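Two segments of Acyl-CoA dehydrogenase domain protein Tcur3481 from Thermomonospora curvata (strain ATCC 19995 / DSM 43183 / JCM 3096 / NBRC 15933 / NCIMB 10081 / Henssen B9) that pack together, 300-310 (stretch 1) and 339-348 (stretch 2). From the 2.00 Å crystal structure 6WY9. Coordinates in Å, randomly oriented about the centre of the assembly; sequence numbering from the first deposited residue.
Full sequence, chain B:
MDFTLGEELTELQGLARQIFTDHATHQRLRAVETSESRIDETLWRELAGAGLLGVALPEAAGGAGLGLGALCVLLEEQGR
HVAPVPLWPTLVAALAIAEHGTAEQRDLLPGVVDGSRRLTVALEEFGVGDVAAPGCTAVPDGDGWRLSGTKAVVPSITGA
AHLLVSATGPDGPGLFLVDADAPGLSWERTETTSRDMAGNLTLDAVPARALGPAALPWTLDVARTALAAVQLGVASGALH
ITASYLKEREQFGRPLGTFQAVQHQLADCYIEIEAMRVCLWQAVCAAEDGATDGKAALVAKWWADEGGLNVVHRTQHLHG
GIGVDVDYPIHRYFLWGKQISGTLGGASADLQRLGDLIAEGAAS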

# COMPACT_ATOMS: atom_id res chain seq x y z
N ALA B 300 14.46 -12.26 -0.24
CA ALA B 300 13.92 -12.80 1.01
C ALA B 300 13.92 -11.74 2.10
O ALA B 300 12.94 -11.59 2.83
N LYS B 301 15.00 -10.96 2.19
CA LYS B 301 15.11 -9.93 3.23
C LYS B 301 14.10 -8.81 3.02
O LYS B 301 13.54 -8.27 4.00
N TRP B 302 13.88 -8.39 1.76
CA TRP B 302 12.88 -7.34 1.55
C TRP B 302 11.49 -7.81 1.97
O TRP B 302 10.73 -7.05 2.61
N TRP B 303 11.11 -9.04 1.61
CA TRP B 303 9.83 -9.59 2.07
C TRP B 303 9.74 -9.58 3.60
O TRP B 303 8.70 -9.22 4.16
N ALA B 304 10.84 -9.96 4.27
CA ALA B 304 10.90 -9.87 5.74
C ALA B 304 10.69 -8.44 6.20
O ALA B 304 9.95 -8.20 7.17
N ASP B 305 11.38 -7.50 5.56
CA ASP B 305 11.38 -6.11 6.00
C ASP B 305 10.03 -5.46 5.77
O ASP B 305 9.62 -4.58 6.54
N GLU B 306 9.37 -5.80 4.67
CA GLU B 306 8.14 -5.10 4.30
C GLU B 306 6.91 -5.93 4.66
O GLU B 306 6.03 -5.47 5.38
N GLY B 307 6.84 -7.15 4.15
CA GLY B 307 5.75 -8.04 4.54
C GLY B 307 5.74 -8.35 6.03
O GLY B 307 4.70 -8.26 6.69
N GLY B 308 6.89 -8.71 6.59
CA GLY B 308 6.93 -9.05 8.02
C GLY B 308 6.51 -7.88 8.90
O GLY B 308 5.76 -8.06 9.87
N LEU B 309 6.95 -6.68 8.55
CA LEU B 309 6.55 -5.50 9.30
C LEU B 309 5.08 -5.22 9.11
O LEU B 309 4.40 -4.84 10.08
N ASN B 310 4.55 -5.38 7.89
CA ASN B 310 3.10 -5.21 7.72
C ASN B 310 2.33 -6.17 8.62
O ASN B 310 1.36 -5.78 9.26
N GLN B 339 12.15 -4.56 14.92
CA GLN B 339 13.61 -4.53 14.95
C GLN B 339 14.21 -5.29 13.76
O GLN B 339 15.14 -4.81 13.09
N ILE B 340 13.68 -6.49 13.49
CA ILE B 340 14.27 -7.30 12.43
C ILE B 340 14.16 -6.58 11.09
O ILE B 340 15.08 -6.65 10.25
N SER B 341 13.05 -5.86 10.87
CA SER B 341 12.80 -5.23 9.58
C SER B 341 13.78 -4.10 9.27
O SER B 341 13.81 -3.60 8.13
N GLY B 342 14.58 -3.70 10.25
CA GLY B 342 15.63 -2.70 10.04
C GLY B 342 17.06 -3.24 10.18
O GLY B 342 18.03 -2.49 10.04
N THR B 343 17.21 -4.54 10.47
CA THR B 343 18.53 -5.09 10.81
C THR B 343 19.27 -5.35 9.51
O THR B 343 18.73 -5.98 8.60
N LEU B 344 20.47 -4.78 9.41
CA LEU B 344 21.26 -4.64 8.20
C LEU B 344 20.64 -3.66 7.23
O LEU B 344 21.01 -3.66 6.06
N GLY B 345 19.73 -2.81 7.68
CA GLY B 345 19.03 -1.93 6.77
C GLY B 345 17.56 -2.31 6.62
O GLY B 345 17.15 -3.46 6.85
N GLY B 346 16.74 -1.31 6.27
CA GLY B 346 15.30 -1.49 6.15
C GLY B 346 14.88 -1.74 4.70
O GLY B 346 15.71 -1.94 3.81
N ALA B 347 13.54 -1.72 4.49
CA ALA B 347 12.97 -2.10 3.19
C ALA B 347 13.48 -1.19 2.06
O ALA B 347 13.85 -1.67 0.98
N SER B 348 13.49 0.14 2.28
CA SER B 348 13.93 1.05 1.20
C SER B 348 15.39 0.82 0.82
O SER B 348 15.74 0.77 -0.37

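This is a small, tightly fitted contact in which one helix lays a buried lysine–aspartate pair against the backbone of a turning loop, with small and apolar side chains packing beside it, farther along the contact. Stretch 1 is helical throughout, whereas stretch 2 leaves one helix, passes through two overlapping beta turns and enters another at Ala 347; the two stretches together bury 419 Å².

Lys 301 is the polar centre. Its CA-to-CB bond points sideways, but the t, p, t, p chain carries the ammonium group to the loop, where Lys 301 NZ donates a hydrogen bond to Thr 343 O at 2.7 Å and lies 3.1 Å from Gly 345 O. A lysine suits this place because Thr 343 O accepts no backbone hydrogen bond within the stretch, and a long chain can bring a positive charge to it. The charge is balanced within the helix: Lys 301 NZ forms a salt bridge with Asp 305 OD1 at 2.9 Å, one helical turn on, and a weak hydrogen bond to Asp 305 OD2 at 3.2 Å.

Asp 305, with chi1 in m, sits where the backbones come closest, its CA 4.0 Å from the CA of Ser 341; both side chains leave sideways here. Asp 305 OD1 lies 3.3 Å from Ser 341 O, but both are acceptors and no hydrogen bond joins them; the nearby ammonium group helps offset this crowding of negative oxygens. Asp 305 CB also packs, 3.9 Å from Ala 347 CB.

Ala 347 points its CB toward the helix, and its small methyl group fits among several neighbours. Trp 302, in t with chi2 at 82°, brings CD1 to 4.0 Å from Ala 347 CB and 3.6 Å from Ala 347 O, which lies at the ring edge, near its plane. Glu 306, with chi1 in t and chi2 in p, brings OE1 to 3.5 Å from Ala 347 CB, while this oxygen finds its hydrogen bond elsewhere in the structure.

Farther along, Leu 309 points toward stretch 2 in the t, p rotamer, its CD2 3.6 Å from Ser 341 OG. Ser 341 adopts p, and its hydroxyl is hydrogen-bonded to a residue just outside the stretch, so this contact leaves no polar group wanting.

The loop's shape is reinforced from within: Thr 343, in m, donates from OG1 to Gln 339 O at 2.7 Å. The backbone angles of Gly 345 call for glycine, since a CB would jam against the preceding carbonyl oxygen.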

# COMPACT_ATOMS: atom_id res chain seq x y z
CB ALA B 300 14.71 -14.03 1.46
CB LYS B 301 16.55 -9.39 3.26
CG LYS B 301 16.84 -8.32 4.33
CD LYS B 301 16.48 -8.86 5.74
CE LYS B 301 17.13 -7.98 6.85
NZ LYS B 301 16.95 -6.50 6.62
CB TRP B 302 12.85 -6.88 0.08
CG TRP B 302 11.72 -5.88 -0.15
CD1 TRP B 302 11.77 -4.54 0.12
CD2 TRP B 302 10.40 -6.14 -0.64
NE1 TRP B 302 10.57 -3.94 -0.19
CE2 TRP B 302 9.71 -4.90 -0.67
CE3 TRP B 302 9.73 -7.31 -1.08
CZ2 TRP B 302 8.39 -4.77 -1.12
CZ3 TRP B 302 8.39 -7.18 -1.52
CH2 TRP B 302 7.73 -5.92 -1.51
CB TRP B 303 9.63 -11.01 1.52
CG TRP B 303 8.92 -10.97 0.21
CD1 TRP B 303 9.48 -11.19 -1.03
CD2 TRP B 303 7.57 -10.59 -0.01
NE1 TRP B 303 8.53 -11.00 -2.00
CE2 TRP B 303 7.34 -10.63 -1.40
CE3 TRP B 303 6.51 -10.23 0.85
CZ2 TRP B 303 6.11 -10.32 -1.98
CZ3 TRP B 303 5.26 -9.95 0.29
CH2 TRP B 303 5.06 -10.00 -1.13
CB ALA B 304 12.27 -10.37 6.25
CB ASP B 305 12.42 -5.28 5.25
CG ASP B 305 13.83 -5.75 5.48
OD1 ASP B 305 14.06 -6.42 6.48
OD2 ASP B 305 14.69 -5.40 4.64
CB GLU B 306 8.16 -4.76 2.80
CG GLU B 306 6.91 -4.03 2.26
CD GLU B 306 6.88 -2.56 2.67
OE1 GLU B 306 7.95 -1.95 2.90
OE2 GLU B 306 5.76 -2.02 2.77
CB LEU B 309 7.37 -4.28 8.90
CG LEU B 309 7.20 -3.08 9.83
CD1 LEU B 309 7.50 -3.56 11.31
CD2 LEU B 309 8.15 -2.01 9.37
CB ASN B 310 2.65 -5.45 6.28
CG ASN B 310 3.10 -4.40 5.31
OD1 ASN B 310 3.48 -3.26 5.68
ND2 ASN B 310 2.97 -4.74 4.04
CB GLN B 339 14.17 -5.15 16.24
CG GLN B 339 15.72 -5.01 16.20
CD GLN B 339 16.34 -5.11 17.57
OE1 GLN B 339 15.82 -4.54 18.54
NE2 GLN B 339 17.46 -5.81 17.66
CB ILE B 340 13.61 -8.69 12.40
CG1 ILE B 340 14.04 -9.50 13.62
CG2 ILE B 340 14.04 -9.47 11.14
CD1 ILE B 340 13.19 -10.80 13.77
CB SER B 341 11.35 -4.69 9.52
OG SER B 341 11.19 -3.61 10.45
CB THR B 343 18.37 -6.34 11.66
OG1 THR B 343 17.59 -5.94 12.82
CG2 THR B 343 19.77 -6.90 12.11
CB LEU B 344 21.49 -5.98 7.48
CG LEU B 344 22.04 -7.08 8.38
CD1 LEU B 344 22.34 -8.42 7.63
CD2 LEU B 344 23.27 -6.58 9.21
CB ALA B 347 11.44 -2.06 3.28
CB SER B 348 13.69 2.51 1.60
OG SER B 348 12.31 2.78 1.71